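Endo-b-1,4-glucanase (Nasutitermes takasagoensis, PDB 1KS8) probably hydrolyses internal beta-1,4-glucosidic bonds in cellulose, lichenin and cereal beta-glucans, as a family 9 glycosyl hydrolase. Local coordinates at residues F63-Y67 and L251-K256; G153-A157 and E214-A218; R192-S196 and S208-R212. All blocks are in the same frame, centred on the assembly; numbering follows the deposited sequence.

Overall arrangement
All three contacts lie around one calcium-binding region of the helical barrel, although no calcium is bound in this model. Contacts 1 and 2 are core. Contact 1 sets helix 62-78 against a loop and is mainly aromatic. Contact 2 joins helices 149-165 and 212-226, with small residues and two close glutamates. K256 of contact 1 reaches contact 2, where its NZ forms salt bridges to E214 and E154. Contact 3 lies nearer the surface. It is a loop pairing just before helix 212-226, built on serine hydrogen bonds, a tyrosine ring and waters. It meets contact 1 where Y195 packs on F63, and contact 2 where R192 packs on L215.

Contact 1: residues F63-Y67 and L251-K256; sequences FPMAY and LNWDSK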
loop_
_atom_site.group_PDB
_atom_site.type_symbol
_atom_site.label_atom_id
_atom_site.label_comp_id
_atom_site.label_asym_id
_atom_site.label_seq_id
_atom_site.Cartn_x
_atom_site.Cartn_y
_atom_site.Cartn_z
ATOM N N PHE A 63 6.955 5.724 4.117
ATOM C CA PHE A 63 6.086 6.369 3.146
ATOM C C PHE A 63 5.196 5.330 2.453
ATOM O O PHE A 63 3.970 5.413 2.526
ATOM C CB PHE A 63 6.938 7.167 2.148
ATOM C CG PHE A 63 6.161 8.165 1.328
ATOM C CD1 PHE A 63 4.985 8.735 1.811
ATOM C CD2 PHE A 63 6.633 8.565 0.083
ATOM C CE1 PHE A 63 4.290 9.688 1.062
ATOM C CE2 PHE A 63 5.947 9.518 -0.672
ATOM C CZ PHE A 63 4.776 10.079 -0.179
ATOM N N PRO A 64 5.793 4.331 1.779
ATOM C CA PRO A 64 4.900 3.360 1.145
ATOM C C PRO A 64 4.100 2.545 2.163
ATOM O O PRO A 64 3.021 2.060 1.846
ATOM C CB PRO A 64 5.852 2.499 0.308
ATOM C CG PRO A 64 7.159 2.613 1.034
ATOM C CD PRO A 64 7.194 4.078 1.401
ATOM N N MET A 65 4.610 2.395 3.386
ATOM C CA MET A 65 3.867 1.627 4.385
ATOM C C MET A 65 2.599 2.377 4.782
ATOM O O MET A 65 1.543 1.774 4.948
ATOM C CB MET A 65 4.705 1.364 5.640
ATOM C CG MET A 65 4.196 0.157 6.429
ATOM S SD MET A 65 4.794 0.030 8.126
ATOM C CE MET A 65 6.578 0.071 7.871
ATOM N N ALA A 66 2.710 3.694 4.936
ATOM C CA ALA A 66 1.560 4.510 5.304
ATOM C C ALA A 66 0.544 4.510 4.165
ATOM O O ALA A 66 -0.658 4.372 4.395
ATOM C CB ALA A 66 2.008 5.936 5.620
ATOM N N TYR A 67 1.036 4.665 2.939
ATOM C CA TYR A 67 0.176 4.654 1.761
ATOM C C TYR A 67 -0.605 3.340 1.723
ATOM O O TYR A 67 -1.814 3.320 1.484
ATOM C CB TYR A 67 1.020 4.778 0.490
ATOM C CG TYR A 67 0.293 4.333 -0.760
ATOM C CD1 TYR A 67 -0.617 5.175 -1.404
ATOM C CD2 TYR A 67 0.467 3.046 -1.260
ATOM C CE1 TYR A 67 -1.339 4.738 -2.516
ATOM C CE2 TYR A 67 -0.248 2.600 -2.365
ATOM C CZ TYR A 67 -1.148 3.447 -2.986
ATOM O OH TYR A 67 -1.870 2.992 -4.065
ATOM N N LEU A 251 -3.201 7.185 -8.918
ATOM C CA LEU A 251 -3.159 6.789 -7.519
ATOM C C LEU A 251 -1.908 5.939 -7.356
ATOM O O LEU A 251 -1.797 4.872 -7.957
ATOM C CB LEU A 251 -4.394 5.964 -7.152
ATOM C CG LEU A 251 -4.386 5.338 -5.754
ATOM C CD1 LEU A 251 -4.367 6.434 -4.700
ATOM C CD2 LEU A 251 -5.612 4.454 -5.584
ATOM N N ASN A 252 -0.963 6.425 -6.560
ATOM C CA ASN A 252 0.286 5.714 -6.317
ATOM C C ASN A 252 0.826 6.174 -4.970
ATOM O O ASN A 252 0.336 7.151 -4.406
ATOM C CB ASN A 252 1.302 6.040 -7.418
ATOM C CG ASN A 252 2.467 5.064 -7.447
ATOM O OD1 ASN A 252 3.484 5.311 -8.098
ATOM N ND2 ASN A 252 2.320 3.946 -6.751
ATOM N N TRP A 253 1.836 5.479 -4.457
ATOM C CA TRP A 253 2.413 5.843 -3.171
ATOM C C TRP A 253 2.989 7.258 -3.154
ATOM O O TRP A 253 2.983 7.911 -2.114
ATOM C CB TRP A 253 3.512 4.850 -2.766
ATOM C CG TRP A 253 4.673 4.807 -3.712
ATOM C CD1 TRP A 253 4.808 4.004 -4.808
ATOM C CD2 TRP A 253 5.837 5.644 -3.682
ATOM N NE1 TRP A 253 5.982 4.290 -5.464
ATOM C CE2 TRP A 253 6.632 5.293 -4.796
ATOM C CE3 TRP A 253 6.283 6.659 -2.825
ATOM C CZ2 TRP A 253 7.852 5.921 -5.077
ATOM C CZ3 TRP A 253 7.500 7.285 -3.105
ATOM C CH2 TRP A 253 8.266 6.911 -4.222
ATOM N N ASP A 254 3.476 7.734 -4.298
ATOM C CA ASP A 254 4.077 9.069 -4.366
ATOM C C ASP A 254 3.208 10.178 -4.952
ATOM O O ASP A 254 3.530 11.358 -4.814
ATOM C CB ASP A 254 5.398 9.016 -5.143
ATOM C CG ASP A 254 5.220 8.554 -6.575
ATOM O OD1 ASP A 254 6.197 8.641 -7.349
ATOM O OD2 ASP A 254 4.113 8.097 -6.929
ATOM N N SER A 255 2.121 9.807 -5.615
ATOM C CA SER A 255 1.225 10.793 -6.206
ATOM C C SER A 255 -0.170 10.201 -6.252
ATOM O O SER A 255 -0.395 9.175 -6.893
ATOM C CB SER A 255 1.682 11.155 -7.620
ATOM O OG SER A 255 0.863 12.174 -8.171
ATOM N N LYS A 256 -1.109 10.851 -5.575
ATOM C CA LYS A 256 -2.473 10.353 -5.532
ATOM C C LYS A 256 -3.520 11.423 -5.802
ATOM O O LYS A 256 -4.536 11.500 -5.109
ATOM C CB LYS A 256 -2.729 9.702 -4.176
ATOM C CG LYS A 256 -2.336 10.576 -2.998
ATOM C CD LYS A 256 -2.446 9.817 -1.690
ATOM C CE LYS A 256 -1.536 8.598 -1.666
ATOM N NZ LYS A 256 -0.099 8.965 -1.797
#
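The ring of Y67 lies against the backbone of W253. One face receives W253 CA in a CH-pi contact, with CA 3.7 Å from the Y67 ring centroid and 19° off the normal. N252 C also lies over that face. At the ring edge, K256 CE is in plane, 3.6 Å from Y67 CD1, and L251 CD1 comes to the edge too. The indole of W253 has D254 CB over one face. At its edge it meets F63, with W253 CE3 3.5 Å from F63 CD2. The two ring planes are perpendicular. W253 O lies over one face of F63, 3.4 Å from F63 CZ. A chi1 of 62° puts W253 CG between its backbone N and carbonyl carbon and turns the indole to F63.

K256 bends at chi3 and chi4 to pass the Y67 edge. Its NZ donates to N252 O at 3.2 Å, in the carbonyl plane, and weakly to W253 O. The same NZ forms salt bridges to E214 and E154. The loop contributes D254, which, like E214, binds calcium in another model of this protein. The loop leads into helix 257-268, with K256 at the N-cap position. Helix 62-78 carries F63 and Y67. Helix 149-165 packs on F63, helix 303-319 on Y67 and L251, and D416 of helix 415-430 touches P64, Y67 and W253.

Contact 2: residues G153-A157 and E214-A218; sequences GETAA and ELVWA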
loop_
_atom_site.group_PDB
_atom_site.type_symbol
_atom_site.label_atom_id
_atom_site.label_comp_id
_atom_site.label_asym_id
_atom_site.label_seq_id
_atom_site.Cartn_x
_atom_site.Cartn_y
_atom_site.Cartn_z
ATOM N N GLY A 153 2.063 13.430 6.421
ATOM C CA GLY A 153 0.727 13.556 5.868
ATOM C C GLY A 153 0.091 12.223 5.514
ATOM O O GLY A 153 -1.067 11.975 5.852
ATOM N N GLU A 154 0.836 11.354 4.836
ATOM C CA GLU A 154 0.279 10.059 4.465
ATOM C C GLU A 154 -0.013 9.241 5.712
ATOM O O GLU A 154 -1.005 8.520 5.769
ATOM C CB GLU A 154 1.239 9.286 3.558
ATOM C CG GLU A 154 0.631 8.013 2.969
ATOM C CD GLU A 154 -0.600 8.295 2.121
ATOM O OE1 GLU A 154 -0.510 9.157 1.221
ATOM O OE2 GLU A 154 -1.655 7.660 2.346
ATOM N N THR A 155 0.852 9.357 6.715
ATOM C CA THR A 155 0.647 8.620 7.955
ATOM C C THR A 155 -0.590 9.152 8.677
ATOM O O THR A 155 -1.366 8.380 9.238
ATOM C CB THR A 155 1.887 8.709 8.865
ATOM O OG1 THR A 155 3.030 8.225 8.145
ATOM C CG2 THR A 155 1.698 7.853 10.114
ATOM N N ALA A 156 -0.783 10.469 8.652
ATOM C CA ALA A 156 -1.956 11.060 9.288
ATOM C C ALA A 156 -3.215 10.544 8.582
ATOM O O ALA A 156 -4.227 10.249 9.223
ATOM C CB ALA A 156 -1.889 12.575 9.203
ATOM N N ALA A 157 -3.146 10.431 7.258
ATOM C CA ALA A 157 -4.272 9.937 6.475
ATOM C C ALA A 157 -4.581 8.490 6.846
ATOM O O ALA A 157 -5.740 8.120 7.028
ATOM C CB ALA A 157 -3.961 10.036 4.985
ATOM N N GLU A 214 -0.156 15.440 -0.500
ATOM C CA GLU A 214 -0.309 14.732 0.768
ATOM C C GLU A 214 -1.034 15.572 1.814
ATOM O O GLU A 214 -1.789 15.045 2.632
ATOM C CB GLU A 214 1.058 14.322 1.321
ATOM C CG GLU A 214 1.734 13.200 0.557
ATOM C CD GLU A 214 0.890 11.948 0.517
ATOM O OE1 GLU A 214 0.276 11.615 1.554
ATOM O OE2 GLU A 214 0.844 11.293 -0.546
ATOM N N LEU A 215 -0.791 16.877 1.800
ATOM C CA LEU A 215 -1.443 17.767 2.755
ATOM C C LEU A 215 -2.950 17.793 2.502
ATOM O O LEU A 215 -3.748 17.792 3.439
ATOM C CB LEU A 215 -0.857 19.179 2.648
ATOM C CG LEU A 215 0.598 19.312 3.114
ATOM C CD1 LEU A 215 1.103 20.723 2.844
ATOM C CD2 LEU A 215 0.691 18.984 4.598
ATOM N N VAL A 216 -3.334 17.806 1.230
ATOM C CA VAL A 216 -4.748 17.820 0.863
ATOM C C VAL A 216 -5.378 16.469 1.203
ATOM O O VAL A 216 -6.485 16.400 1.735
ATOM C CB VAL A 216 -4.927 18.088 -0.650
ATOM C CG1 VAL A 216 -6.403 18.150 -0.994
ATOM C CG2 VAL A 216 -4.233 19.391 -1.040
ATOM N N TRP A 217 -4.655 15.400 0.885
ATOM C CA TRP A 217 -5.092 14.028 1.140
ATOM C C TRP A 217 -5.339 13.833 2.638
ATOM O O TRP A 217 -6.393 13.339 3.045
ATOM C CB TRP A 217 -3.999 13.081 0.625
ATOM C CG TRP A 217 -4.180 11.591 0.816
ATOM C CD1 TRP A 217 -3.329 10.755 1.488
ATOM C CD2 TRP A 217 -5.159 10.741 0.194
ATOM N NE1 TRP A 217 -3.707 9.447 1.315
ATOM C CE2 TRP A 217 -4.826 9.406 0.526
ATOM C CE3 TRP A 217 -6.281 10.976 -0.615
ATOM C CZ2 TRP A 217 -5.571 8.311 0.074
ATOM C CZ3 TRP A 217 -7.024 9.882 -1.064
ATOM C CH2 TRP A 217 -6.664 8.568 -0.718
ATOM N N ALA A 218 -4.370 14.236 3.455
ATOM C CA ALA A 218 -4.482 14.109 4.905
ATOM C C ALA A 218 -5.642 14.941 5.455
ATOM O O ALA A 218 -6.409 14.473 6.300
ATOM C CB ALA A 218 -3.174 14.534 5.570
#
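E154 and E214 meet between two nearly parallel helices of the (alpha/alpha)6 barrel. The segment axes come within 8.1 Å and are inclined by 15°. Such parallel packing is consistent with two helices of the same layer of the barrel.

The tight part is where small residues face each other. G153 O is 3.3 Å from A218 CB. G153 has no side chain here. A CB would sit tightly against E214 O, consistent with the close approach of the helices. The packing is looser alongside, where A156 CB and A218 CB stand 4.3 Å apart. There is no solvent side here: all the touching residues are buried, and L184 and F185 of helix 171-190 pack on A156 and A218.

The polar part is also buried. E154 OE1 and E214 OE1 are 2.6 Å apart, so one of the acids probably holds a proton and shares it. Both chains bend at chi2 to bring the carboxylates together. K256 forms salt bridges to both glutamates, and would probably offset whatever negative charge the pair keeps. E154 OE2 accepts from W217 NE1 at 2.9 Å, with a 154° angle at the hydrogen. The donor meets OE2 on its syn side but tilted from the carboxylate plane, while OE2 lies close to the indole plane. T70 is a second partner of OE2.

With a leucine in place of E154, the W217 N-H would probably lose its acceptor and K256 one of its two carboxylate partners. E214 binds calcium in another model of this protein, so this pairing adjoins a metal site. Beside the carboxylate, A157 CB meets the five-membered part of the indole, 3.6 Å from W217 CD1.

Contact 3: residues R192-S196 and S208-R212; sequences RGKYS and SADYR
S196 and S208 exchange a pair of backbone-to-side-chain hydrogen bonds. S208 N donates to S196 OG at 2.9 Å, and S196 N donates to S208 OG at 3.2 Å. Both are nearly straight, at 165° and 169°. Each hydroxyl oxygen thus satisfies the backbone N-H of the other residue. A chi1 of 58° places S196 OG between its own N and carbonyl carbon, where it meets S208 N. S208 OG also bonds to D150 OD2, while Y195 N uses D150 OD1 and Y195 OH uses Y206 O. Packing is tight beside the serines, where K194 CB lies 3.5 Å from S208 CB.

The second segment ends in an Asx turn at D210, which caps the start of helix 212-226. D210 OD2 accepts from R212 N and, in a salt bridge, from R212 NH1 at 2.9 Å. The two donors come from opposite faces of the carboxylate plane. D210 is a calcium ligand in another model of this protein, so the turn carries one residue of that site.

The Y211 ring lies between G193 N of the other segment, over one face, and R212 NH1 of its own, over the opposite face. The hydrogen bond of G193 N goes to S149. K194 CG reaches the ring edge in plane. R192 CB packs 3.4 Å from Y211 OH. A water joins that hydroxyl to R192 NH1, lying 2.7 Å from Y211 OH and in the planes of both groups. R192 NH2 is taken by N189. The extended K194 chain runs past S208 CB. Its NZ donates to a second water, which passes hydrogen bonds on to S208 O and A209 O, the latter at 2.7 Å from the water.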
loop_
_atom_site.group_PDB
_atom_site.type_symbol
_atom_site.label_atom_id
_atom_site.label_comp_id
_atom_site.label_asym_id
_atom_site.label_seq_id
_atom_site.Cartn_x
_atom_site.Cartn_y
_atom_site.Cartn_z
ATOM N N ARG A 192 6.842 22.401 6.623
ATOM C CA ARG A 192 6.874 21.962 5.230
ATOM C C ARG A 192 8.226 21.463 4.721
ATOM O O ARG A 192 9.265 22.081 4.959
ATOM C CB ARG A 192 6.402 23.107 4.324
ATOM C CG ARG A 192 5.027 23.683 4.650
ATOM C CD ARG A 192 3.908 22.705 4.325
ATOM N NE ARG A 192 2.581 23.277 4.553
ATOM C CZ ARG A 192 1.987 24.160 3.753
ATOM N NH1 ARG A 192 2.598 24.588 2.655
ATOM N NH2 ARG A 192 0.776 24.612 4.049
ATOM N N GLY A 193 8.197 20.344 3.999
ATOM C CA GLY A 193 9.416 19.784 3.443
ATOM C C GLY A 193 9.240 18.368 2.925
ATOM O O GLY A 193 8.289 17.680 3.294
ATOM N N LYS A 194 10.151 17.939 2.055
ATOM C CA LYS A 194 10.119 16.587 1.499
ATOM C C LYS A 194 10.812 15.670 2.502
ATOM O O LYS A 194 11.941 15.943 2.907
ATOM C CB LYS A 194 10.887 16.531 0.177
ATOM C CG LYS A 194 10.369 17.452 -0.912
ATOM C CD LYS A 194 11.293 17.406 -2.125
ATOM C CE LYS A 194 10.836 18.357 -3.218
ATOM N NZ LYS A 194 11.774 18.351 -4.375
ATOM N N TYR A 195 10.165 14.573 2.888
ATOM C CA TYR A 195 10.780 13.682 3.864
ATOM C C TYR A 195 12.097 13.063 3.403
ATOM O O TYR A 195 12.967 12.797 4.228
ATOM C CB TYR A 195 9.807 12.569 4.285
ATOM C CG TYR A 195 9.953 11.272 3.513
ATOM C CD1 TYR A 195 9.459 11.148 2.216
ATOM C CD2 TYR A 195 10.606 10.175 4.077
ATOM C CE1 TYR A 195 9.612 9.965 1.497
ATOM C CE2 TYR A 195 10.765 8.987 3.368
ATOM C CZ TYR A 195 10.267 8.889 2.080
ATOM O OH TYR A 195 10.424 7.717 1.379
ATOM N N SER A 196 12.256 12.830 2.102
ATOM C CA SER A 196 13.495 12.225 1.621
ATOM C C SER A 196 14.676 13.192 1.596
ATOM O O SER A 196 15.798 12.796 1.275
ATOM C CB SER A 196 13.296 11.564 0.248
ATOM O OG SER A 196 12.823 12.468 -0.728
ATOM N N SER A 208 10.731 11.553 -2.469
ATOM C CA SER A 208 9.601 12.471 -2.423
ATOM C C SER A 208 9.408 13.061 -3.815
ATOM O O SER A 208 10.378 13.301 -4.532
ATOM C CB SER A 208 9.879 13.626 -1.456
ATOM O OG SER A 208 9.997 13.193 -0.113
ATOM N N ALA A 209 8.155 13.284 -4.192
ATOM C CA ALA A 209 7.834 13.889 -5.477
ATOM C C ALA A 209 7.445 15.325 -5.131
ATOM O O ALA A 209 8.302 16.201 -5.018
ATOM C CB ALA A 209 6.667 13.160 -6.129
ATOM N N ASP A 210 6.151 15.555 -4.954
ATOM C CA ASP A 210 5.644 16.870 -4.580
ATOM C C ASP A 210 4.720 16.615 -3.395
ATOM O O ASP A 210 3.578 16.192 -3.565
ATOM C CB ASP A 210 4.879 17.502 -5.744
ATOM C CG ASP A 210 4.501 18.947 -5.476
ATOM O OD1 ASP A 210 4.317 19.703 -6.455
ATOM O OD2 ASP A 210 4.376 19.327 -4.292
ATOM N N TYR A 211 5.234 16.870 -2.196
ATOM C CA TYR A 211 4.497 16.626 -0.960
ATOM C C TYR A 211 3.157 17.332 -0.804
ATOM O O TYR A 211 2.354 16.955 0.047
ATOM C CB TYR A 211 5.382 16.966 0.247
ATOM C CG TYR A 211 5.670 18.444 0.432
ATOM C CD1 TYR A 211 4.677 19.323 0.869
ATOM C CD2 TYR A 211 6.938 18.962 0.175
ATOM C CE1 TYR A 211 4.940 20.681 1.045
ATOM C CE2 TYR A 211 7.213 20.317 0.348
ATOM C CZ TYR A 211 6.209 21.168 0.783
ATOM O OH TYR A 211 6.479 22.507 0.960
ATOM N N ARG A 212 2.909 18.349 -1.619
ATOM C CA ARG A 212 1.672 19.112 -1.511
ATOM C C ARG A 212 0.366 18.321 -1.609
ATOM O O ARG A 212 -0.600 18.641 -0.915
ATOM C CB ARG A 212 1.697 20.253 -2.530
ATOM C CG ARG A 212 2.819 21.240 -2.241
ATOM C CD ARG A 212 2.976 22.296 -3.322
ATOM N NE ARG A 212 4.078 23.206 -3.011
ATOM C CZ ARG A 212 5.351 22.834 -2.904
ATOM N NH1 ARG A 212 5.693 21.566 -3.088
ATOM N NH2 ARG A 212 6.283 23.729 -2.605
HETATM O O HOH W 1 4.946 24.735 1.203
HETATM O O HOH W 2 10.885 16.181 -5.708
#